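Local coordinates for protein ZmpA Glycopeptidase (Clostridium perfringens, PDB 6XSX) that acts as an M60-family metalloprotease, a glycopeptidase thought to cleave glycosylated proteins, with this chain representing the catalytic module of a longer protein, at residues A[49-54]-A[137-142]; A[61-66]-A[91-96]; A[65-70]-A[133-138]; A[74-79]-A[118-123]. All coordinates share one frame; numbering follows the deposited sequence.

The four contacts lie where a four-stranded antiparallel sheet (24-26, 136-140, 60-66, 96-101) packs sandwich-like on one end of a larger mixed sheet, near the N-terminal end of the module. From the N terminus, strand 49-56 opens the longest loop, which contact 1 closes against 137-142, joining the two sheets. Inside that loop, strand 60-66 closes a short one with 91-96 in contact 2; from its last residues onward it closes a longer one with 133-138 in contact 3, the two sharing Val65 and Asp66. Contact 4 pairs 74-79 with 118-123 in the mixed sheet, within the loops of contacts 1 and 3 and crossing contact 2. Contacts 1 and 3 end on shared Ile137 and Arg138.

Contact 1 of 4, residues A[49-54]-A[137-142]; sequences QPTGYA and IRIEGA. With EDO (1,2-ethanediol), chain F.
Tyr53 spans the gap between the two segments, its ring passing alongside the Ile139 side chain while its root rests on Ala142. With CG anti to the carbonyl carbon (chi1 -68°), the ring is carried across toward 137-142. Tyr53 CD2 comes within 3.7 Å of Ile139 CD1, the methyl approaching the ring obliquely, and the two side chains overlap flank to flank, each reaching toward the other's backbone. At the base of the ring, Tyr53 CB meets Ala142 CB at 3.7 Å, and the same methyl touches the carbonyl O of Ala54 at 3.6 Å. No direct hydrogen bond joins the segments. A water connects them instead, lying 3.0 Å from Tyr53 OH and accepting from Ile139 N at 2.7 Å. Such face-to-face packing of sheets is that of a beta sandwich: strand 49-56 lies in the larger mixed sheet and strand 136-140 in the four-stranded one, with the Ile139 side chain in the interface. Thr51 backs the arrangement. Its CG2 approaches Ile139 CD1 at 4.3 Å, and its carbonyl O lies over one face of the Tyr53 ring, displaced toward the rim. An ST turn, with Tyr53 N donating to Thr51 OG1 at 3.1 Å, holds the chain through Gly52, while the same hydroxyl also hydrogen-bonds Leu120 O in strand 117-123.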
# COMPACT_ATOMS: atom_id res chain seq x y z
N GLN A 49 -14.22 15.25 7.31
CA GLN A 49 -15.52 15.14 6.64
C GLN A 49 -15.82 16.44 5.89
O GLN A 49 -15.39 17.51 6.32
CB GLN A 49 -16.62 14.76 7.63
CG GLN A 49 -16.35 13.44 8.36
CD GLN A 49 -16.19 12.26 7.43
OE1 GLN A 49 -16.89 12.12 6.44
NE2 GLN A 49 -15.25 11.38 7.75
N PRO A 50 -16.49 16.34 4.71
CA PRO A 50 -16.66 17.47 3.79
C PRO A 50 -17.51 18.62 4.30
O PRO A 50 -18.48 18.40 5.03
CB PRO A 50 -17.41 16.86 2.59
CG PRO A 50 -18.07 15.60 3.14
CD PRO A 50 -17.10 15.10 4.19
N THR A 51 -17.12 19.85 3.90
CA THR A 51 -17.96 21.02 4.06
C THR A 51 -18.24 21.66 2.70
O THR A 51 -19.28 22.27 2.52
CB THR A 51 -17.38 22.07 5.01
OG1 THR A 51 -16.39 22.82 4.31
CG2 THR A 51 -16.82 21.47 6.29
N GLY A 52 -17.27 21.56 1.78
CA GLY A 52 -17.38 22.17 0.46
C GLY A 52 -17.03 23.66 0.45
O GLY A 52 -17.25 24.33 -0.56
N TYR A 53 -16.45 24.16 1.56
CA TYR A 53 -16.11 25.57 1.68
C TYR A 53 -14.62 25.82 1.54
O TYR A 53 -13.80 25.10 2.11
CB TYR A 53 -16.57 26.15 3.02
CG TYR A 53 -18.07 26.23 3.16
CD1 TYR A 53 -18.85 26.91 2.23
CD2 TYR A 53 -18.71 25.63 4.23
CE1 TYR A 53 -20.23 26.98 2.35
CE2 TYR A 53 -20.09 25.69 4.37
CZ TYR A 53 -20.85 26.36 3.43
OH TYR A 53 -22.21 26.42 3.56
N ALA A 54 -14.30 26.90 0.81
CA ALA A 54 -12.96 27.43 0.66
C ALA A 54 -12.86 28.75 1.42
O ALA A 54 -13.83 29.49 1.51
CB ALA A 54 -12.64 27.64 -0.80
N ILE A 137 -23.88 22.34 12.66
CA ILE A 137 -23.12 23.56 12.47
C ILE A 137 -23.54 24.24 11.17
O ILE A 137 -24.06 23.60 10.25
CB ILE A 137 -21.59 23.35 12.56
CG1 ILE A 137 -20.98 22.83 11.26
CG2 ILE A 137 -21.19 22.50 13.76
CD1 ILE A 137 -19.48 23.03 11.19
N ARG A 138 -23.31 25.56 11.15
CA ARG A 138 -23.49 26.38 9.96
C ARG A 138 -22.28 27.29 9.82
O ARG A 138 -21.79 27.83 10.80
CB ARG A 138 -24.78 27.20 10.10
CG ARG A 138 -25.19 27.92 8.83
CD ARG A 138 -26.61 28.44 8.95
NE ARG A 138 -26.86 29.26 10.13
CZ ARG A 138 -26.53 30.54 10.25
NH1 ARG A 138 -25.92 31.16 9.25
NH2 ARG A 138 -26.81 31.20 11.36
N ILE A 139 -21.80 27.44 8.57
CA ILE A 139 -20.65 28.27 8.30
C ILE A 139 -21.10 29.44 7.42
O ILE A 139 -21.67 29.23 6.36
CB ILE A 139 -19.51 27.44 7.65
CG1 ILE A 139 -19.07 26.29 8.56
CG2 ILE A 139 -18.34 28.33 7.27
CD1 ILE A 139 -18.29 25.20 7.84
N GLU A 140 -20.79 30.67 7.86
CA GLU A 140 -21.07 31.87 7.09
C GLU A 140 -19.76 32.49 6.61
O GLU A 140 -18.78 32.54 7.35
CB GLU A 140 -21.75 32.92 7.97
CG GLU A 140 -23.18 32.61 8.37
CD GLU A 140 -23.86 33.72 9.17
OE1 GLU A 140 -23.17 34.73 9.52
OE2 GLU A 140 -25.06 33.59 9.45
N GLY A 141 -19.77 32.99 5.36
CA GLY A 141 -18.74 33.89 4.86
C GLY A 141 -17.70 33.18 3.99
O GLY A 141 -16.72 33.79 3.58
N ALA A 142 -17.92 31.88 3.71
CA ALA A 142 -16.96 31.12 2.94
C ALA A 142 -17.45 30.96 1.50
O ALA A 142 -18.59 31.26 1.20
CB ALA A 142 -16.68 29.78 3.61
C1 EDO F . -27.14 25.54 13.08
O1 EDO F . -27.36 26.83 12.53
C2 EDO F . -26.22 25.58 14.23
O2 EDO F . -26.69 26.46 15.23
O HOH W 1 -22.76 26.03 6.44

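Contact 2 of 4, residues A[61-66]-A[91-96]; sequences ITVYVD and ISLSKG
Val65 and Gly96 form an antiparallel hydrogen-bonded pair that fastens the start of strand 96-101 to strand 60-66. Gly96 N donates to Val65 O at 2.8 Å, and the return bond, from Val65 N to Gly96 O, is 2.9 Å long. Gly96 O also receives a CA-H...O contact from Tyr64 CA at 3.4 Å, so two neighbouring residues of the strand converge on one carbonyl. Next to this pair, Lys95 runs out fully extended, its CG 3.6 Å from Val65 O. Its NZ stays 4.3 Å from Asp66 OD1, too far for a salt bridge: the amine is taken by Val67 O, by Asp69 and by a sulfonate of the buffer molecule MES, while Asp66 pairs with Arg133. On the buried side Val65 packs over the loop, its CB only 3.3 Å from Ser94 O. Leu93 crosses Val65 obliquely, CD1 against Val65 CG2 at 3.8 Å, and its other branch, CD2, reaches more loosely toward Val63 CG1. The 91-96 segment leaves strand 88-91 of one sheet and arrives at strand 96-101 of the other, and Leu93 turns inward on the way, also touching Ile100. The crossing between the sheets is thus secured by two backbone bonds at its far end and by the Leu93-Val65 apolar packing beside them, whereas the charged groups stay toward the outside, where Lys95 and Asp66 probably influence each other weakly through space.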
# COMPACT_ATOMS: atom_id res chain seq x y z
N ILE A 61 -14.60 34.16 9.21
CA ILE A 61 -15.80 33.37 8.99
C ILE A 61 -16.54 33.32 10.32
O ILE A 61 -15.93 33.54 11.37
CB ILE A 61 -15.46 31.96 8.46
CG1 ILE A 61 -14.54 31.18 9.40
CG2 ILE A 61 -14.90 32.04 7.04
CD1 ILE A 61 -14.55 29.67 9.18
N THR A 62 -17.85 33.05 10.26
CA THR A 62 -18.65 32.92 11.46
C THR A 62 -19.28 31.53 11.48
O THR A 62 -19.95 31.14 10.52
CB THR A 62 -19.70 34.04 11.59
OG1 THR A 62 -19.01 35.28 11.47
CG2 THR A 62 -20.44 33.99 12.91
N VAL A 63 -19.00 30.77 12.54
CA VAL A 63 -19.47 29.39 12.58
C VAL A 63 -20.40 29.25 13.77
O VAL A 63 -20.05 29.61 14.89
CB VAL A 63 -18.31 28.38 12.64
CG1 VAL A 63 -18.81 26.94 12.63
CG2 VAL A 63 -17.31 28.62 11.52
N TYR A 64 -21.59 28.71 13.50
CA TYR A 64 -22.58 28.46 14.52
C TYR A 64 -22.58 26.97 14.86
O TYR A 64 -22.62 26.13 13.96
CB TYR A 64 -23.95 28.94 14.04
CG TYR A 64 -24.02 30.44 13.97
CD1 TYR A 64 -24.30 31.19 15.11
CD2 TYR A 64 -23.77 31.12 12.79
CE1 TYR A 64 -24.36 32.57 15.07
CE2 TYR A 64 -23.82 32.50 12.74
CZ TYR A 64 -24.11 33.23 13.88
OH TYR A 64 -24.15 34.59 13.81
N VAL A 65 -22.52 26.68 16.16
CA VAL A 65 -22.38 25.32 16.66
C VAL A 65 -23.50 25.05 17.66
O VAL A 65 -23.68 25.78 18.63
CB VAL A 65 -21.00 25.12 17.31
CG1 VAL A 65 -20.87 23.75 17.97
CG2 VAL A 65 -19.85 25.35 16.34
N ASP A 66 -24.26 23.98 17.42
CA ASP A 66 -25.27 23.53 18.35
C ASP A 66 -24.92 22.12 18.84
O ASP A 66 -24.87 21.18 18.05
CB ASP A 66 -26.67 23.64 17.72
CG ASP A 66 -27.80 23.03 18.53
OD1 ASP A 66 -27.58 22.66 19.70
OD2 ASP A 66 -28.91 22.92 17.97
N ILE A 91 -9.07 23.87 14.34
CA ILE A 91 -9.69 25.03 14.96
C ILE A 91 -10.79 24.56 15.90
O ILE A 91 -11.76 23.94 15.47
CB ILE A 91 -10.20 26.05 13.91
CG1 ILE A 91 -9.09 26.49 12.95
CG2 ILE A 91 -10.86 27.25 14.58
CD1 ILE A 91 -9.60 27.01 11.63
N SER A 92 -10.62 24.87 17.19
CA SER A 92 -11.61 24.51 18.20
C SER A 92 -12.82 25.44 18.10
O SER A 92 -12.69 26.59 17.69
CB SER A 92 -10.99 24.50 19.58
OG SER A 92 -10.39 23.23 19.80
N LEU A 93 -13.99 24.90 18.47
CA LEU A 93 -15.26 25.59 18.38
C LEU A 93 -15.96 25.50 19.73
O LEU A 93 -15.80 24.51 20.44
CB LEU A 93 -16.15 24.93 17.32
CG LEU A 93 -15.65 24.99 15.87
CD1 LEU A 93 -16.54 24.14 14.96
CD2 LEU A 93 -15.60 26.42 15.36
N SER A 94 -16.76 26.51 20.05
CA SER A 94 -17.58 26.45 21.24
C SER A 94 -19.06 26.47 20.84
O SER A 94 -19.40 26.80 19.70
CB SER A 94 -17.23 27.57 22.17
OG SER A 94 -16.96 28.74 21.43
N LYS A 95 -19.95 26.10 21.77
CA LYS A 95 -21.36 26.18 21.42
C LYS A 95 -21.74 27.64 21.15
O LYS A 95 -21.24 28.56 21.80
CB LYS A 95 -22.23 25.53 22.50
CG LYS A 95 -23.72 25.71 22.25
CD LYS A 95 -24.61 24.96 23.22
CE LYS A 95 -26.08 25.14 22.90
NZ LYS A 95 -26.89 24.18 23.67
N GLY A 96 -22.65 27.83 20.18
CA GLY A 96 -23.10 29.16 19.78
C GLY A 96 -22.24 29.73 18.65
O GLY A 96 -21.81 28.99 17.76

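Contact 3 of 4, residues A[65-70]-A[133-138]; sequences VDVEDG and RKPKIR. With MES (2-(N-morpholino)-ethanesulfonic acid), chain C; EDO (1,2-ethanediol), chain F.
The end of strand 60-66 pairs antiparallel with the start of strand 136-140, Asp66 and Lys136 forming a hydrogen-bonded pair between two central strands of the sheet. Asp66 N donates to Lys136 O at 2.8 Å, and Lys136 N returns a bond to Asp66 O at 3.0 Å. Arg133 reaches back with an extended chain to set its NH2 2.8 Å from Asp66 OD1, a salt bridge close to the guanidinium plane that uses the syn lone pair of Asp66 OD1, although the carboxylate and guanidinium planes are turned 68° apart. The same plane offers NH1 to the sulfonate of a MES molecule, probably from the crystallisation liquor, at 2.8 Å from O3S, with NH2 hydrogen-bonded to O2S; one face of the guanidinium lies against Glu68 N. Glu68 grips the other end of Arg133: its OE2 accepts from Arg133 N at 2.8 Å, the donor standing 41° out of the carboxylate plane. One water accepts from Arg133 NE; a second links Glu68 N to Arg133 O. Val65 and Ile137 lie alongside on the face turned to the core, Val65 CG2 4.1 Å from Ile137 CG2, with Asp66 and Lys136 together on the other; past the strand ends, Val67 CG1 packs on Pro135 CB at 3.8 Å. Apolar side chains facing inward and charged ones outward are typical of one sheet of a beta sandwich.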
# COMPACT_ATOMS: atom_id res chain seq x y z
N VAL A 65 -22.52 26.68 16.16
CA VAL A 65 -22.38 25.32 16.66
C VAL A 65 -23.50 25.05 17.66
O VAL A 65 -23.68 25.78 18.63
CB VAL A 65 -21.00 25.12 17.31
CG1 VAL A 65 -20.87 23.75 17.97
CG2 VAL A 65 -19.85 25.35 16.34
N ASP A 66 -24.26 23.98 17.42
CA ASP A 66 -25.27 23.53 18.35
C ASP A 66 -24.92 22.12 18.84
O ASP A 66 -24.87 21.18 18.05
CB ASP A 66 -26.67 23.64 17.72
CG ASP A 66 -27.80 23.03 18.53
OD1 ASP A 66 -27.58 22.66 19.70
OD2 ASP A 66 -28.91 22.92 17.97
N VAL A 67 -24.62 22.01 20.15
CA VAL A 67 -24.50 20.74 20.86
C VAL A 67 -25.33 20.85 22.14
O VAL A 67 -25.68 21.97 22.53
CB VAL A 67 -23.04 20.38 21.21
CG1 VAL A 67 -22.17 20.16 19.97
CG2 VAL A 67 -22.40 21.41 22.14
N GLU A 68 -25.60 19.72 22.79
CA GLU A 68 -26.19 19.74 24.12
C GLU A 68 -25.25 20.49 25.05
O GLU A 68 -24.04 20.31 24.98
CB GLU A 68 -26.32 18.33 24.69
CG GLU A 68 -27.44 17.53 24.09
CD GLU A 68 -27.51 16.12 24.66
OE1 GLU A 68 -27.24 15.96 25.87
OE2 GLU A 68 -27.81 15.20 23.89
N ASP A 69 -25.83 21.29 25.95
CA ASP A 69 -25.05 22.07 26.90
C ASP A 69 -24.06 21.17 27.61
O ASP A 69 -24.42 20.09 28.06
CB ASP A 69 -25.96 22.75 27.93
CG ASP A 69 -26.69 23.94 27.35
OD1 ASP A 69 -26.12 24.58 26.44
OD2 ASP A 69 -27.84 24.20 27.79
N GLY A 70 -22.80 21.63 27.69
CA GLY A 70 -21.78 20.95 28.48
C GLY A 70 -21.10 19.79 27.74
O GLY A 70 -20.17 19.20 28.27
N ARG A 133 -26.60 14.32 21.53
CA ARG A 133 -27.22 14.49 20.23
C ARG A 133 -26.17 14.98 19.23
O ARG A 133 -25.18 15.62 19.61
CB ARG A 133 -28.49 15.34 20.31
CG ARG A 133 -28.24 16.83 20.46
CD ARG A 133 -29.46 17.69 20.15
NE ARG A 133 -29.13 19.09 20.34
CZ ARG A 133 -29.30 19.77 21.48
NH1 ARG A 133 -29.82 19.16 22.54
NH2 ARG A 133 -28.97 21.05 21.55
N LYS A 134 -26.37 14.64 17.95
CA LYS A 134 -25.42 14.99 16.91
C LYS A 134 -25.30 16.51 16.84
O LYS A 134 -26.31 17.22 16.81
CB LYS A 134 -25.89 14.48 15.55
CG LYS A 134 -25.94 12.97 15.43
CD LYS A 134 -26.46 12.50 14.10
CE LYS A 134 -27.04 11.10 14.21
NZ LYS A 134 -26.77 10.32 12.98
N PRO A 135 -24.07 17.05 16.78
CA PRO A 135 -23.88 18.49 16.55
C PRO A 135 -24.49 18.94 15.23
O PRO A 135 -24.55 18.18 14.26
CB PRO A 135 -22.35 18.66 16.49
CG PRO A 135 -21.80 17.43 17.18
CD PRO A 135 -22.80 16.32 16.89
N LYS A 136 -24.94 20.19 15.21
CA LYS A 136 -25.31 20.87 13.98
C LYS A 136 -24.41 22.09 13.87
O LYS A 136 -24.17 22.76 14.87
CB LYS A 136 -26.76 21.36 14.04
CG LYS A 136 -27.82 20.26 14.06
CD LYS A 136 -29.13 20.74 14.65
CE LYS A 136 -30.26 19.76 14.47
NZ LYS A 136 -30.48 19.47 13.04
N ILE A 137 -23.88 22.34 12.66
CA ILE A 137 -23.12 23.56 12.47
C ILE A 137 -23.54 24.24 11.17
O ILE A 137 -24.06 23.60 10.25
CB ILE A 137 -21.59 23.35 12.56
CG1 ILE A 137 -20.98 22.83 11.26
CG2 ILE A 137 -21.19 22.50 13.76
CD1 ILE A 137 -19.48 23.03 11.19
N ARG A 138 -23.31 25.56 11.15
CA ARG A 138 -23.49 26.38 9.96
C ARG A 138 -22.28 27.29 9.82
O ARG A 138 -21.79 27.83 10.80
CB ARG A 138 -24.78 27.20 10.10
CG ARG A 138 -25.19 27.92 8.83
CD ARG A 138 -26.61 28.44 8.95
NE ARG A 138 -26.86 29.26 10.13
CZ ARG A 138 -26.53 30.54 10.25
NH1 ARG A 138 -25.92 31.16 9.25
NH2 ARG A 138 -26.81 31.20 11.36
O1 MES C . -33.74 25.09 29.25
C2 MES C . -34.16 23.74 29.39
C3 MES C . -33.13 22.78 28.84
N4 MES C . -32.83 23.10 27.41
C5 MES C . -32.43 24.54 27.29
C6 MES C . -33.51 25.41 27.88
C7 MES C . -31.83 22.14 26.83
C8 MES C . -30.63 22.77 26.14
S MES C . -29.53 21.54 25.46
O1S MES C . -28.76 21.07 26.57
O2S MES C . -28.72 22.20 24.47
O3S MES C . -30.38 20.54 24.89
C1 EDO F . -27.14 25.54 13.08
O1 EDO F . -27.36 26.83 12.53
C2 EDO F . -26.22 25.58 14.23
O2 EDO F . -26.69 26.46 15.23
O HOH W 2 -27.42 19.38 18.03
O HOH W 3 -24.50 17.20 21.58

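Contact 4 of 4, residues A[74-79]-A[118-123]; sequences PKLVFK and GVLYTS
Lys75, Val77 and Lys79 pair with Ser123, Tyr121 and Val119 through six backbone hydrogen bonds, the two strands running antiparallel at 149° with axes 4.5 Å apart. Val77 N to Tyr121 O, at 2.7 Å, is the shortest of the six. Side chains alternate between the faces of the sheet. Leu76, Phe78, Leu120 and Thr122 face the sandwich core: Leu76 CD2 meets Leu120 CD1 at 4.0 Å, and Leu120 CD2 lies at the edge of the Phe78 ring. Phe78, with CG anti to the backbone N (chi1 165°), also turns the edge at CE1 toward Gly118 N, 3.6 Å away. Gly118 CA in turn makes a CA-H...O contact of 3.1 Å with Lys79 O. On the other face, Lys79 runs alongside Tyr121 in the same direction, Lys79 CB 3.8 Å from Tyr121 CE2. Their polar ends part: Tyr121 OH hydrogen-bonds Asp180, and Lys79 NZ bonds Asn86 O. Further along, Val77 CG2 packs on Ser123 CB. The buried polar ends of Tyr121 and Lys79 thus find partners beyond the pair, while both side chains also touch strand 186-190 of the same mixed sheet.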
# COMPACT_ATOMS: atom_id res chain seq x y z
N PRO A 74 -17.53 19.58 18.00
CA PRO A 74 -16.70 19.21 16.86
C PRO A 74 -15.68 20.32 16.59
O PRO A 74 -15.76 21.40 17.17
CB PRO A 74 -17.69 19.13 15.68
CG PRO A 74 -18.85 20.03 16.11
CD PRO A 74 -18.92 19.88 17.61
N LYS A 75 -14.73 20.01 15.71
CA LYS A 75 -13.66 20.91 15.32
C LYS A 75 -13.75 21.17 13.81
O LYS A 75 -14.30 20.36 13.05
CB LYS A 75 -12.32 20.29 15.74
CG LYS A 75 -12.12 20.27 17.25
CD LYS A 75 -11.41 19.07 17.83
CE LYS A 75 -11.54 18.95 19.34
NZ LYS A 75 -11.42 20.26 20.04
N LEU A 76 -13.24 22.34 13.41
CA LEU A 76 -13.01 22.63 12.01
C LEU A 76 -11.53 22.34 11.71
O LEU A 76 -10.67 22.57 12.57
CB LEU A 76 -13.31 24.11 11.79
CG LEU A 76 -14.11 24.47 10.54
CD1 LEU A 76 -15.42 23.70 10.49
CD2 LEU A 76 -14.39 25.97 10.53
N VAL A 77 -11.28 21.81 10.51
CA VAL A 77 -9.93 21.69 9.99
C VAL A 77 -9.81 22.63 8.79
O VAL A 77 -10.59 22.53 7.84
CB VAL A 77 -9.59 20.23 9.62
CG1 VAL A 77 -8.20 20.10 8.99
CG2 VAL A 77 -9.72 19.29 10.82
N PHE A 78 -8.86 23.58 8.89
CA PHE A 78 -8.40 24.34 7.74
C PHE A 78 -7.22 23.60 7.13
O PHE A 78 -6.28 23.23 7.85
CB PHE A 78 -8.01 25.77 8.14
CG PHE A 78 -7.20 26.54 7.11
CD1 PHE A 78 -7.76 26.95 5.91
CD2 PHE A 78 -5.87 26.87 7.36
CE1 PHE A 78 -7.01 27.64 4.97
CE2 PHE A 78 -5.12 27.56 6.42
CZ PHE A 78 -5.69 27.96 5.22
N LYS A 79 -7.27 23.40 5.81
CA LYS A 79 -6.19 22.75 5.10
C LYS A 79 -5.71 23.68 4.00
O LYS A 79 -6.44 23.94 3.04
CB LYS A 79 -6.65 21.37 4.60
CG LYS A 79 -5.57 20.49 3.95
CD LYS A 79 -5.49 20.68 2.45
CE LYS A 79 -4.51 19.76 1.75
NZ LYS A 79 -3.10 20.22 1.92
N GLY A 118 -7.18 27.77 1.41
CA GLY A 118 -7.48 26.34 1.37
C GLY A 118 -8.95 26.08 1.68
O GLY A 118 -9.80 26.93 1.40
N VAL A 119 -9.23 24.91 2.27
CA VAL A 119 -10.59 24.40 2.40
C VAL A 119 -10.83 24.01 3.86
O VAL A 119 -9.90 23.89 4.66
CB VAL A 119 -10.83 23.21 1.45
CG1 VAL A 119 -10.62 23.59 -0.01
CG2 VAL A 119 -9.98 22.01 1.83
N LEU A 120 -12.12 23.80 4.19
CA LEU A 120 -12.55 23.41 5.53
C LEU A 120 -13.12 22.00 5.46
O LEU A 120 -13.91 21.69 4.57
CB LEU A 120 -13.62 24.38 6.08
CG LEU A 120 -13.27 25.87 6.11
CD1 LEU A 120 -14.45 26.67 6.62
CD2 LEU A 120 -12.04 26.15 6.97
N TYR A 121 -12.70 21.19 6.44
CA TYR A 121 -13.31 19.92 6.77
C TYR A 121 -13.76 19.94 8.24
O TYR A 121 -13.31 20.79 9.02
CB TYR A 121 -12.31 18.78 6.57
CG TYR A 121 -11.56 18.79 5.26
CD1 TYR A 121 -12.22 18.62 4.05
CD2 TYR A 121 -10.18 18.97 5.23
CE1 TYR A 121 -11.53 18.63 2.85
CE2 TYR A 121 -9.48 18.97 4.04
CZ TYR A 121 -10.16 18.80 2.84
OH TYR A 121 -9.47 18.81 1.67
N THR A 122 -14.64 19.00 8.60
CA THR A 122 -15.01 18.82 9.99
C THR A 122 -14.31 17.58 10.54
O THR A 122 -14.06 16.61 9.82
CB THR A 122 -16.53 18.73 10.20
OG1 THR A 122 -17.02 17.53 9.60
CG2 THR A 122 -17.28 19.90 9.62
N SER A 123 -14.01 17.66 11.84
CA SER A 123 -13.54 16.54 12.62
C SER A 123 -14.39 16.48 13.88
O SER A 123 -14.53 17.49 14.56
CB SER A 123 -12.09 16.72 12.96
OG SER A 123 -11.67 15.72 13.87